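Local coordinates for DUF1611 domain-containing protein (Anabaena variabilis, PDB 2OBN), which is of unknown function but pairs a Rossmann-like domain with a P-loop domain, and so probably binds a nucleotide or another phosphorylated ligand, at residues 183-188 and 224-229; 145-150 and 217-222; 238-243 and 272-277; 162-167 and 260-265. The protein carries 2 engineered substitutions. All coordinates share one frame; numbering follows the deposited sequence.

Contact 1: 183-188 and 224-229; sequences RSKFLA and KNYDIL
Tyr226 lies between two side chains of segment 183-188, one on each face of its ring. Over one face sits the methylene of Lys185, CB being 3.8 Å from the ring centroid and almost on the normal, a CH-pi contact. The opposite face takes the guanidinium of Arg183 in an off-centre cation-pi contact, with NH2 above the rim and the two planes 29° apart. What turns the guanidinium there is a side-on grip on one backbone carbonyl: NE and NH2 both donate to Asn225 O, at 3.0 and 2.7 Å, with the acceptor close to the guanidinium plane. A bend at chi3 (46°) folds the arginine chain back to that oxygen. At the backbone, Arg183 N donates to Asp227 OD2 at 3.0 Å, meeting the carboxylate from above its plane, while Arg183 O accepts from Asp227 N at 2.9 Å and weakly from Ile228 N. That weak bond and the one from Lys185 N to Ile228 O (3.1 Å, nearly along the C=O axis) flank Ser184 and Ile228 as a parallel pair. On their face of the sheet Ser184 OG, anti to its backbone N, is hydrogen-bonded to His174 of helix 166-179. On the face of Lys185 and Leu229, Leu187 CD1 packs against Leu229 CD2 at 3.7 Å, and both leucines touch Val219 of helix 208-222. The contact joins edge strand 184-187 to strand 228-231, with backbone pairing and leucine packing along the strand and a charged, aromatic exposed start, where a carbonyl and a ring hold the cation, which probably also feels the Asp227 carboxylate.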
loop_
_atom_site.group_PDB
_atom_site.type_symbol
_atom_site.label_atom_id
_atom_site.label_comp_id
_atom_site.label_asym_id
_atom_site.label_seq_id
_atom_site.Cartn_x
_atom_site.Cartn_y
_atom_site.Cartn_z
ATOM N N ARG B 183 23.802 4.240 20.067
ATOM C CA ARG B 183 23.051 2.993 20.078
ATOM C C ARG B 183 22.170 3.071 18.838
ATOM O O ARG B 183 21.172 3.784 18.839
ATOM C CB ARG B 183 22.212 2.868 21.334
ATOM C CG ARG B 183 23.048 2.661 22.595
ATOM C CD ARG B 183 22.147 2.524 23.804
ATOM N NE ARG B 183 21.078 1.595 23.453
ATOM C CZ ARG B 183 21.156 0.266 23.540
ATOM N NH1 ARG B 183 22.235 -0.332 24.036
ATOM N NH2 ARG B 183 20.126 -0.479 23.160
ATOM N N SER B 184 22.568 2.345 17.789
ATOM C CA SER B 184 21.923 2.379 16.474
ATOM C C SER B 184 21.281 1.046 16.097
ATOM O O SER B 184 21.813 -0.026 16.423
ATOM C CB SER B 184 22.990 2.743 15.419
ATOM O OG SER B 184 22.454 2.849 14.113
ATOM N N LYS B 185 20.120 1.117 15.443
ATOM C CA LYS B 185 19.451 -0.073 14.942
ATOM C C LYS B 185 18.977 0.102 13.499
ATOM O O LYS B 185 18.380 1.125 13.154
ATOM C CB LYS B 185 18.242 -0.465 15.776
ATOM C CG LYS B 185 17.995 -1.974 15.643
ATOM C CD LYS B 185 16.642 -2.433 16.019
ATOM C CE LYS B 185 16.623 -3.966 16.194
ATOM N NZ LYS B 185 17.412 -4.760 15.207
ATOM N N PHE B 186 19.249 -0.913 12.678
ATOM C CA PHE B 186 18.800 -0.967 11.292
ATOM C C PHE B 186 17.505 -1.787 11.271
ATOM O O PHE B 186 17.437 -2.828 11.913
ATOM C CB PHE B 186 19.870 -1.616 10.409
ATOM C CG PHE B 186 19.371 -1.991 9.037
ATOM C CD1 PHE B 186 19.266 -1.041 8.041
ATOM C CD2 PHE B 186 18.985 -3.303 8.755
ATOM C CE1 PHE B 186 18.770 -1.382 6.777
ATOM C CE2 PHE B 186 18.497 -3.648 7.510
ATOM C CZ PHE B 186 18.390 -2.678 6.515
ATOM N N LEU B 187 16.484 -1.306 10.548
ATOM C CA LEU B 187 15.176 -1.988 10.435
ATOM C C LEU B 187 14.877 -2.349 8.997
ATOM O O LEU B 187 14.829 -1.485 8.133
ATOM C CB LEU B 187 14.061 -1.111 10.993
ATOM C CG LEU B 187 14.165 -0.838 12.489
ATOM C CD1 LEU B 187 13.070 0.110 12.908
ATOM C CD2 LEU B 187 14.091 -2.124 13.277
ATOM N N ALA B 188 14.690 -3.640 8.752
ATOM C CA ALA B 188 14.471 -4.167 7.412
ATOM C C ALA B 188 13.010 -4.061 7.021
ATOM O O ALA B 188 12.135 -4.330 7.832
ATOM C CB ALA B 188 14.925 -5.629 7.335
ATOM N N LYS B 224 12.237 2.840 21.765
ATOM C CA LYS B 224 12.571 3.293 23.102
ATOM C C LYS B 224 13.960 2.799 23.554
ATOM O O LYS B 224 14.485 3.285 24.557
ATOM C CB LYS B 224 11.489 2.838 24.087
ATOM C CG LYS B 224 10.095 3.403 23.775
ATOM C CD LYS B 224 8.999 2.797 24.665
ATOM C CE LYS B 224 7.623 3.260 24.195
ATOM N NZ LYS B 224 6.518 2.620 24.954
ATOM N N ASN B 225 14.559 1.866 22.810
ATOM C CA ASN B 225 15.850 1.298 23.181
ATOM C C ASN B 225 17.068 1.802 22.415
ATOM O O ASN B 225 18.173 1.387 22.702
ATOM C CB ASN B 225 15.785 -0.230 23.099
ATOM C CG ASN B 225 14.878 -0.828 24.153
ATOM O OD1 ASN B 225 14.885 -0.415 25.325
ATOM N ND2 ASN B 225 14.096 -1.820 23.750
ATOM N N TYR B 226 16.878 2.694 21.452
ATOM C CA TYR B 226 17.989 3.177 20.654
ATOM C C TYR B 226 17.951 4.697 20.535
ATOM O O TYR B 226 16.920 5.325 20.787
ATOM C CB TYR B 226 17.971 2.468 19.272
ATOM C CG TYR B 226 18.231 0.969 19.378
ATOM C CD1 TYR B 226 17.197 0.071 19.601
ATOM C CD2 TYR B 226 19.520 0.464 19.300
ATOM C CE1 TYR B 226 17.437 -1.303 19.735
ATOM C CE2 TYR B 226 19.774 -0.897 19.428
ATOM C CZ TYR B 226 18.728 -1.774 19.642
ATOM O OH TYR B 226 18.998 -3.117 19.767
ATOM N N ASP B 227 19.100 5.275 20.195
ATOM C CA ASP B 227 19.222 6.710 19.946
ATOM C C ASP B 227 18.758 7.003 18.512
ATOM O O ASP B 227 18.255 8.075 18.222
ATOM C CB ASP B 227 20.687 7.159 20.043
ATOM C CG ASP B 227 21.296 6.898 21.383
ATOM O OD1 ASP B 227 20.589 7.055 22.411
ATOM O OD2 ASP B 227 22.500 6.549 21.416
ATOM N N ILE B 228 18.971 6.048 17.620
ATOM C CA ILE B 228 18.621 6.225 16.223
ATOM C C ILE B 228 18.154 4.938 15.540
ATOM O O ILE B 228 18.755 3.872 15.704
ATOM C CB ILE B 228 19.810 6.846 15.431
ATOM C CG1 ILE B 228 19.418 7.141 13.978
ATOM C CG2 ILE B 228 21.062 5.956 15.511
ATOM C CD1 ILE B 228 20.471 7.978 13.197
ATOM N N LEU B 229 17.057 5.060 14.795
ATOM C CA LEU B 229 16.530 3.977 13.974
ATOM C C LEU B 229 16.758 4.338 12.516
ATOM O O LEU B 229 16.461 5.460 12.104
ATOM C CB LEU B 229 15.037 3.736 14.233
ATOM C CG LEU B 229 14.662 2.780 15.378
ATOM C CD1 LEU B 229 15.304 3.129 16.667
ATOM C CD2 LEU B 229 13.175 2.721 15.540
#

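Contact 2: 145-150 and 217-222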
loop_
_atom_site.group_PDB
_atom_site.type_symbol
_atom_site.label_atom_id
_atom_site.label_comp_id
_atom_site.label_asym_id
_atom_site.label_seq_id
_atom_site.Cartn_x
_atom_site.Cartn_y
_atom_site.Cartn_z
ATOM N N GLY B 145 0.129 6.977 13.914
ATOM C CA GLY B 145 1.200 7.955 14.092
ATOM C C GLY B 145 1.888 7.899 15.462
ATOM O O GLY B 145 2.523 8.876 15.875
ATOM N N ALA B 146 1.797 6.745 16.141
ATOM C CA ALA B 146 2.353 6.550 17.496
ATOM C C ALA B 146 3.859 6.691 17.592
ATOM O O ALA B 146 4.362 6.940 18.678
ATOM C CB ALA B 146 1.953 5.190 18.049
ATOM N N ALA B 147 4.567 6.510 16.473
ATOM C CA ALA B 147 6.018 6.619 16.437
ATOM C C ALA B 147 6.519 8.044 16.675
ATOM O O ALA B 147 7.658 8.219 17.067
ATOM C CB ALA B 147 6.541 6.101 15.114
ATOM N N ARG B 148 5.670 9.051 16.445
ATOM C CA ARG B 148 6.040 10.450 16.644
ATOM C C ARG B 148 6.411 10.725 18.091
ATOM O O ARG B 148 7.064 11.721 18.390
ATOM C CB ARG B 148 4.873 11.369 16.272
ATOM C CG ARG B 148 3.809 11.465 17.326
ATOM C CD ARG B 148 2.558 12.133 16.819
ATOM N NE ARG B 148 1.629 12.372 17.918
ATOM C CZ ARG B 148 0.885 11.437 18.522
ATOM N NH1 ARG B 148 0.913 10.155 18.150
ATOM N NH2 ARG B 148 0.077 11.794 19.511
ATOM N N THR B 149 5.904 9.861 18.973
ATOM C CA THR B 149 6.117 9.881 20.412
ATOM C C THR B 149 7.505 9.387 20.863
ATOM O O THR B 149 7.895 9.605 22.016
ATOM C CB THR B 149 5.117 8.879 21.034
ATOM O OG1 THR B 149 3.791 9.162 20.583
ATOM C CG2 THR B 149 5.115 8.939 22.480
ATOM N N LEU B 150 8.222 8.701 19.973
ATOM C CA LEU B 150 9.477 8.070 20.331
ATOM C C LEU B 150 10.622 9.069 20.468
ATOM O O LEU B 150 10.665 10.067 19.750
ATOM C CB LEU B 150 9.842 6.966 19.341
ATOM C CG LEU B 150 8.903 5.762 19.235
ATOM C CD1 LEU B 150 9.254 4.983 17.974
ATOM C CD2 LEU B 150 8.965 4.872 20.449
ATOM N N GLN B 217 4.443 -0.829 13.927
ATOM C CA GLN B 217 4.667 -1.910 14.877
ATOM C C GLN B 217 6.154 -2.220 15.085
ATOM O O GLN B 217 6.597 -2.379 16.211
ATOM C CB GLN B 217 3.938 -3.166 14.399
ATOM C CG GLN B 217 3.787 -4.233 15.431
ATOM C CD GLN B 217 3.398 -5.557 14.801
ATOM O OE1 GLN B 217 4.142 -6.099 13.960
ATOM N NE2 GLN B 217 2.240 -6.096 15.210
HETATM N N MSE B 218 6.914 -2.296 14.008
HETATM C CA MSE B 218 8.346 -2.581 14.103
HETATM C C MSE B 218 9.087 -1.429 14.773
HETATM O O MSE B 218 9.946 -1.637 15.631
HETATM C CB MSE B 218 8.923 -2.835 12.702
HETATM C CG MSE B 218 10.404 -3.187 12.676
HETATM SE SE MSE B 218 11.020 -3.614 10.871
HETATM C CE MSE B 218 10.364 -2.023 10.080
ATOM N N VAL B 219 8.751 -0.214 14.357
ATOM C CA VAL B 219 9.365 1.006 14.889
ATOM C C VAL B 219 9.060 1.189 16.383
ATOM O O VAL B 219 9.922 1.633 17.142
ATOM C CB VAL B 219 8.916 2.237 14.068
ATOM C CG1 VAL B 219 9.259 3.534 14.764
ATOM C CG2 VAL B 219 9.539 2.176 12.632
HETATM N N MSE B 220 7.850 0.854 16.813
HETATM C CA MSE B 220 7.520 0.949 18.248
HETATM C C MSE B 220 8.212 -0.142 19.074
HETATM O O MSE B 220 8.435 0.030 20.263
HETATM C CB MSE B 220 6.011 0.865 18.471
HETATM C CG MSE B 220 5.217 2.005 17.878
HETATM SE SE MSE B 220 5.650 3.694 18.670
HETATM C CE MSE B 220 4.878 3.454 20.405
ATOM N N ARG B 221 8.550 -1.256 18.435
ATOM C CA ARG B 221 9.187 -2.387 19.101
ATOM C C ARG B 221 10.618 -2.091 19.570
ATOM O O ARG B 221 11.033 -2.589 20.610
ATOM C CB ARG B 221 9.127 -3.627 18.177
ATOM C CG ARG B 221 9.814 -4.893 18.692
ATOM C CD ARG B 221 9.088 -6.181 18.257
ATOM N NE ARG B 221 8.594 -6.149 16.884
ATOM N N TYR B 222 11.349 -1.256 18.835
ATOM C CA TYR B 222 12.747 -0.940 19.172
ATOM C C TYR B 222 13.019 0.513 19.552
ATOM O O TYR B 222 14.015 0.786 20.199
ATOM C CB TYR B 222 13.661 -1.316 17.990
ATOM C CG TYR B 222 13.503 -2.761 17.577
ATOM C CD1 TYR B 222 14.089 -3.793 18.323
ATOM C CD2 TYR B 222 12.749 -3.102 16.449
ATOM C CE1 TYR B 222 13.921 -5.135 17.956
ATOM C CE2 TYR B 222 12.587 -4.427 16.065
ATOM C CZ TYR B 222 13.166 -5.441 16.822
ATOM O OH TYR B 222 12.990 -6.747 16.428
#
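Van der Waals contact between apolar groups carries this meeting of a 3-10 turn with the last turns of a helix. The selenium end of Met220, a selenomethionine, makes most of the helix side of the contact: bends at chi2 and chi3 (-64° and -70°) curl the chain so that SE comes up against the turn, 4.0 Å from Ala146 CB and 3.9 Å from Leu150 CD1. Beside it, Val219 CG1 touches Ala147 CB at 3.8 Å and, just after the turn, Leu150 CD1 at 3.5 Å. Leu150 therefore touches both helix residues, and its CD1 also lies against the carbonyl oxygen Val219 O.

Polar bonds work within the turn. Gly145 O accepts from Arg148 N and, at 3.1 Å, from Arg148 NH1, which arrives well above the carbonyl plane, while Thr149 OG1 binds Ala146 O at 3.0 Å. Ala146 O also has Met220 SE 3.5 Å away, a packing contact. One polar tie to the helix lies just outside, from Ala146 N to the carboxylate of Glu216.

The turn belongs to the connection from strand 130-132 to strand 153-159, and it covers one flank of helix 208-222; from that helix Met218, Val219 and Tyr222 touch Leu187 of strand 184-187.

Contact 3: 238-243 and 272-277; sequences LHPGST and PHVPIP
Leu238 and Pro277 meet tip to tip, and both methyl groups of the leucine share the proline: CD1 and CD2 each lie 3.8 Å from Pro277 CD. The leucine, with CG anti to its carbonyl carbon (chi1 -52°), crosses Ile276 at about a right angle, so that CD1 also meets Ile276 CG2 at 3.8 Å. Pro240 and Val274 run past each other in opposite directions, and Val274 CG2 rests against the proline ring at 4.1 Å from Pro240 CG. The other valine methyl, CG1, anti to the backbone N, lies against Leu238 O at 3.5 Å.

That oxygen also joins the two loops through a water able to donate to Leu238 O (3.2 Å) and Pro275 O (2.9 Å), though it has more acceptors in reach than protons. The CB of His239 points away from segment 272-277. Its ND1 accepts from Gly241 N at 3.0 Å, in the plane of the ring, within the type I turn from His239 to Ser242, and its NE2 is bonded to Asn270.

Helix 279-291 closes the apolar side through Val282 and Leu285, and Gly292 and Gly293 of the second subunit pack on Leu238 and Pro277. Such irregular loops, the second rich in proline, follow the parallel strands 228-231 and 256-262 of this alpha/beta domain and are joined at the interface with the second subunit by apolar contacts and a water.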
loop_
_atom_site.group_PDB
_atom_site.type_symbol
_atom_site.label_atom_id
_atom_site.label_comp_id
_atom_site.label_asym_id
_atom_site.label_seq_id
_atom_site.Cartn_x
_atom_site.Cartn_y
_atom_site.Cartn_z
ATOM N N LEU B 238 8.345 8.426 -7.601
ATOM C CA LEU B 238 8.545 8.715 -9.013
ATOM C C LEU B 238 8.270 7.492 -9.888
ATOM O O LEU B 238 8.161 7.608 -11.103
ATOM C CB LEU B 238 9.984 9.190 -9.261
ATOM C CG LEU B 238 10.498 10.331 -8.395
ATOM C CD1 LEU B 238 11.882 10.739 -8.833
ATOM C CD2 LEU B 238 9.539 11.522 -8.449
ATOM N N HIS B 239 8.154 6.325 -9.252
ATOM C CA HIS B 239 7.871 5.091 -9.946
ATOM C C HIS B 239 6.350 4.946 -10.045
ATOM O O HIS B 239 5.673 4.999 -9.019
ATOM C CB HIS B 239 8.491 3.941 -9.173
ATOM C CG HIS B 239 8.468 2.641 -9.901
ATOM N ND1 HIS B 239 7.296 2.047 -10.313
ATOM C CD2 HIS B 239 9.465 1.790 -10.235
ATOM C CE1 HIS B 239 7.576 0.895 -10.897
ATOM N NE2 HIS B 239 8.885 0.718 -10.867
ATOM N N PRO B 240 5.809 4.753 -11.279
ATOM C CA PRO B 240 4.346 4.675 -11.496
ATOM C C PRO B 240 3.593 3.494 -10.861
ATOM O O PRO B 240 2.362 3.505 -10.821
ATOM C CB PRO B 240 4.229 4.579 -13.024
ATOM C CG PRO B 240 5.514 4.024 -13.462
ATOM C CD PRO B 240 6.540 4.569 -12.549
ATOM N N GLY B 241 4.308 2.475 -10.412
ATOM C CA GLY B 241 3.676 1.301 -9.806
ATOM C C GLY B 241 3.967 1.087 -8.334
ATOM O O GLY B 241 3.445 0.135 -7.745
ATOM N N SER B 242 4.725 2.003 -7.736
ATOM C CA SER B 242 5.150 1.915 -6.356
ATOM C C SER B 242 4.236 2.622 -5.367
ATOM O O SER B 242 3.737 3.727 -5.613
ATOM C CB SER B 242 6.547 2.507 -6.226
ATOM O OG SER B 242 7.007 2.410 -4.889
ATOM N N THR B 243 4.064 1.967 -4.223
ATOM C CA THR B 243 3.222 2.432 -3.126
ATOM C C THR B 243 3.965 2.520 -1.802
ATOM O O THR B 243 3.647 3.369 -0.978
ATOM C CB THR B 243 2.034 1.413 -2.935
ATOM O OG1 THR B 243 1.142 1.473 -4.052
ATOM C CG2 THR B 243 1.241 1.644 -1.677
ATOM N N PRO B 272 10.765 3.653 -18.691
ATOM C CA PRO B 272 11.622 4.717 -19.244
ATOM C C PRO B 272 10.950 5.979 -19.769
ATOM O O PRO B 272 11.640 6.961 -20.011
ATOM C CB PRO B 272 12.347 4.024 -20.391
ATOM C CG PRO B 272 12.283 2.608 -20.114
ATOM C CD PRO B 272 11.013 2.369 -19.365
ATOM N N HIS B 273 9.635 5.950 -19.958
ATOM C CA HIS B 273 8.893 7.121 -20.423
ATOM C C HIS B 273 8.688 8.146 -19.306
ATOM O O HIS B 273 8.472 9.320 -19.585
ATOM C CB HIS B 273 7.532 6.701 -20.998
ATOM C CG HIS B 273 6.567 6.176 -19.977
ATOM N ND1 HIS B 273 6.548 4.856 -19.579
ATOM C CD2 HIS B 273 5.585 6.795 -19.277
ATOM C CE1 HIS B 273 5.590 4.685 -18.686
ATOM N NE2 HIS B 273 4.992 5.845 -18.483
ATOM N N VAL B 274 8.786 7.695 -18.051
ATOM C CA VAL B 274 8.555 8.544 -16.878
ATOM C C VAL B 274 9.825 9.263 -16.476
ATOM O O VAL B 274 10.781 8.628 -16.071
ATOM C CB VAL B 274 8.093 7.702 -15.672
ATOM C CG1 VAL B 274 7.779 8.598 -14.480
ATOM C CG2 VAL B 274 6.866 6.859 -16.030
ATOM N N PRO B 275 9.850 10.594 -16.583
ATOM C CA PRO B 275 11.086 11.243 -16.145
ATOM C C PRO B 275 11.309 11.311 -14.623
ATOM O O PRO B 275 10.377 11.120 -13.824
ATOM C CB PRO B 275 10.921 12.673 -16.665
ATOM C CG PRO B 275 9.441 12.886 -16.755
ATOM C CD PRO B 275 8.858 11.564 -17.098
ATOM N N ILE B 276 12.560 11.568 -14.257
ATOM C CA ILE B 276 12.938 11.873 -12.894
ATOM C C ILE B 276 13.064 13.388 -12.870
ATOM O O ILE B 276 13.928 13.945 -13.550
ATOM C CB ILE B 276 14.298 11.274 -12.478
ATOM C CG1 ILE B 276 14.229 9.736 -12.480
ATOM C CG2 ILE B 276 14.706 11.838 -11.101
ATOM C CD1 ILE B 276 15.490 9.019 -11.946
ATOM N N PRO B 277 12.219 14.076 -12.096
ATOM C CA PRO B 277 12.411 15.529 -12.101
ATOM C C PRO B 277 13.772 15.969 -11.508
ATOM O O PRO B 277 14.493 15.149 -10.907
ATOM C CB PRO B 277 11.278 16.043 -11.195
ATOM C CG PRO B 277 10.347 14.885 -10.968
ATOM C CD PRO B 277 11.129 13.649 -11.196
HETATM O O HOH W 1 10.787 8.550 -12.584
#

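Contact 4: 162-167 and 260-265; sequences MAIGKM and VHRAGQ. With PO4 (phosphate ion), chain G.
A phosphate-binding loop of the P-loop NTPase kind leads here into helix 166-179, and its outer side packs on strand 256-262. Ile164 has the most surface buried by the contact. Its CG1 takes the crowded position between backbone N and carbonyl carbon (chi1 59°), which lays CD1 on Val260 O at 3.3 Å and CG1 against Val260 CG1 at 4.0 Å. Val260, sliding past it in the opposite direction, uses its second methyl, CG2, against Lys166 CG. Arg262 closes the other end: its guanidinium turns a face over Ile164, whose CG2 lies 3.6 Å from Arg262 NH1. From the edge of that group NH2 donates to a lone pair of Ala163 O at 3.3 Å, while NH1 binds Gln265 OE1.

The loop also wraps a phosphate ion, probably from the crystallisation liquor. The amides of Ile164, Gly165, Lys166 and Met167 all donate to it. At the N-cap, Gly165 has a phi of 112°, where a CB would be jammed against Ile164 O. The helix start would be expected to add to the attraction for the anion. Lys166, bent at chi3 and chi4, curls back so that NZ reaches phosphate O4 at 2.8 Å.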
loop_
_atom_site.group_PDB
_atom_site.type_symbol
_atom_site.label_atom_id
_atom_site.label_comp_id
_atom_site.label_asym_id
_atom_site.label_seq_id
_atom_site.Cartn_x
_atom_site.Cartn_y
_atom_site.Cartn_z
HETATM N N MSE B 162 13.780 2.712 -7.742
HETATM C CA MSE B 162 14.015 1.496 -6.993
HETATM C C MSE B 162 15.339 0.875 -7.402
HETATM O O MSE B 162 15.834 1.138 -8.505
HETATM C CB MSE B 162 12.893 0.519 -7.276
HETATM C CG MSE B 162 11.617 0.976 -6.610
HETATM SE SE MSE B 162 10.054 0.095 -7.196
HETATM C CE MSE B 162 10.677 -1.744 -7.049
ATOM N N ALA B 163 15.888 0.048 -6.504
ATOM C CA ALA B 163 17.150 -0.649 -6.724
ATOM C C ALA B 163 18.288 0.315 -7.014
ATOM O O ALA B 163 18.978 0.137 -7.998
ATOM C CB ALA B 163 17.017 -1.686 -7.853
ATOM N N ILE B 164 18.471 1.326 -6.155
ATOM C CA ILE B 164 19.536 2.329 -6.332
ATOM C C ILE B 164 20.502 2.459 -5.168
ATOM O O ILE B 164 21.446 3.265 -5.226
ATOM C CB ILE B 164 18.975 3.727 -6.684
ATOM C CG1 ILE B 164 18.029 4.232 -5.589
ATOM C CG2 ILE B 164 18.268 3.690 -8.067
ATOM C CD1 ILE B 164 17.552 5.632 -5.822
ATOM N N GLY B 165 20.300 1.669 -4.121
ATOM C CA GLY B 165 21.170 1.728 -2.945
ATOM C C GLY B 165 20.543 2.255 -1.664
ATOM O O GLY B 165 21.268 2.626 -0.751
ATOM N N LYS B 166 19.217 2.323 -1.591
ATOM C CA LYS B 166 18.539 2.789 -0.369
ATOM C C LYS B 166 18.928 1.940 0.836
ATOM O O LYS B 166 19.223 2.491 1.886
ATOM C CB LYS B 166 17.013 2.812 -0.526
ATOM C CG LYS B 166 16.497 3.850 -1.535
ATOM C CD LYS B 166 14.979 3.963 -1.550
ATOM C CE LYS B 166 14.275 2.696 -2.079
ATOM N NZ LYS B 166 14.747 2.313 -3.417
HETATM N N MSE B 167 18.974 0.616 0.662
HETATM C CA MSE B 167 19.338 -0.301 1.745
HETATM C C MSE B 167 20.800 -0.131 2.108
HETATM O O MSE B 167 21.154 -0.074 3.290
HETATM C CB MSE B 167 19.086 -1.759 1.374
HETATM C CG MSE B 167 19.177 -2.687 2.583
HETATM SE SE MSE B 167 18.989 -4.580 2.173
HETATM C CE MSE B 167 20.692 -4.812 1.433
ATOM N N VAL B 260 18.157 9.130 -1.859
ATOM C CA VAL B 260 19.135 8.375 -2.626
ATOM C C VAL B 260 18.845 8.594 -4.120
ATOM O O VAL B 260 17.691 8.692 -4.537
ATOM C CB VAL B 260 19.115 6.877 -2.252
ATOM C CG1 VAL B 260 20.320 6.123 -2.867
ATOM C CG2 VAL B 260 19.102 6.715 -0.729
ATOM N N HIS B 261 19.905 8.704 -4.915
ATOM C CA HIS B 261 19.769 8.929 -6.339
ATOM C C HIS B 261 20.998 8.461 -7.102
ATOM O O HIS B 261 22.114 8.640 -6.644
ATOM C CB HIS B 261 19.505 10.408 -6.576
ATOM C CG HIS B 261 19.559 10.821 -8.015
ATOM N ND1 HIS B 261 18.578 10.498 -8.930
ATOM C CD2 HIS B 261 20.460 11.577 -8.682
ATOM C CE1 HIS B 261 18.881 11.031 -10.099
ATOM N NE2 HIS B 261 20.025 11.683 -9.976
ATOM N N ARG B 262 20.780 7.833 -8.257
ATOM C CA ARG B 262 21.884 7.400 -9.114
ATOM C C ARG B 262 22.265 8.556 -10.021
ATOM O O ARG B 262 21.440 9.035 -10.795
ATOM C CB ARG B 262 21.537 6.161 -9.941
ATOM C CG ARG B 262 22.651 5.765 -10.915
ATOM C CD ARG B 262 22.318 4.525 -11.720
ATOM N NE ARG B 262 22.267 3.324 -10.881
ATOM C CZ ARG B 262 21.185 2.600 -10.594
ATOM N NH1 ARG B 262 19.979 2.867 -11.098
ATOM N NH2 ARG B 262 21.332 1.548 -9.809
ATOM N N ALA B 263 23.518 8.996 -9.908
ATOM C CA ALA B 263 24.033 10.093 -10.700
ATOM C C ALA B 263 23.786 9.859 -12.189
ATOM O O ALA B 263 24.096 8.787 -12.724
ATOM C CB ALA B 263 25.538 10.277 -10.433
ATOM N N GLY B 264 23.187 10.861 -12.840
ATOM C CA GLY B 264 22.940 10.830 -14.285
ATOM C C GLY B 264 21.631 10.202 -14.726
ATOM O O GLY B 264 21.268 10.329 -15.884
ATOM N N GLN B 265 20.911 9.528 -13.833
ATOM C CA GLN B 265 19.659 8.901 -14.242
ATOM C C GLN B 265 18.580 9.961 -14.419
ATOM O O GLN B 265 18.358 10.774 -13.523
ATOM C CB GLN B 265 19.215 7.860 -13.228
ATOM C CG GLN B 265 18.117 6.976 -13.755
ATOM C CD GLN B 265 17.677 5.964 -12.752
ATOM O OE1 GLN B 265 18.438 5.605 -11.856
ATOM N NE2 GLN B 265 16.439 5.488 -12.880
HETATM P P PO4 G . 17.378 -0.371 -3.046
HETATM O O1 PO4 G . 16.265 -1.220 -3.629
HETATM O O2 PO4 G . 17.353 -0.489 -1.527
HETATM O O3 PO4 G . 18.713 -0.877 -3.493
HETATM O O4 PO4 G . 17.238 1.073 -3.429
#

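How the contacts relate
All four contacts lie in the P-loop domain, and their chemistry follows their place in it. Contacts 2 and 3 are buried and largely apolar, contact 3 with a water between its loops; contacts 1 and 4 are partly buried and work on the same parallel sheet. Contact 1 pairs the edge strand by backbone bonds, its Arg183 end exposed, whereas contact 4, closest to the chain centre, sets a loop on an inner strand, and that loop binds a phosphate ion. Phe186 of contact 1 touches Met167 of contact 4. Contact 2 adjoins contact 1 through helix 208-222, and contact 3 borders contact 4 through His239 and Met162. Arg148 of contact 2 packs on His273 of the second subunit.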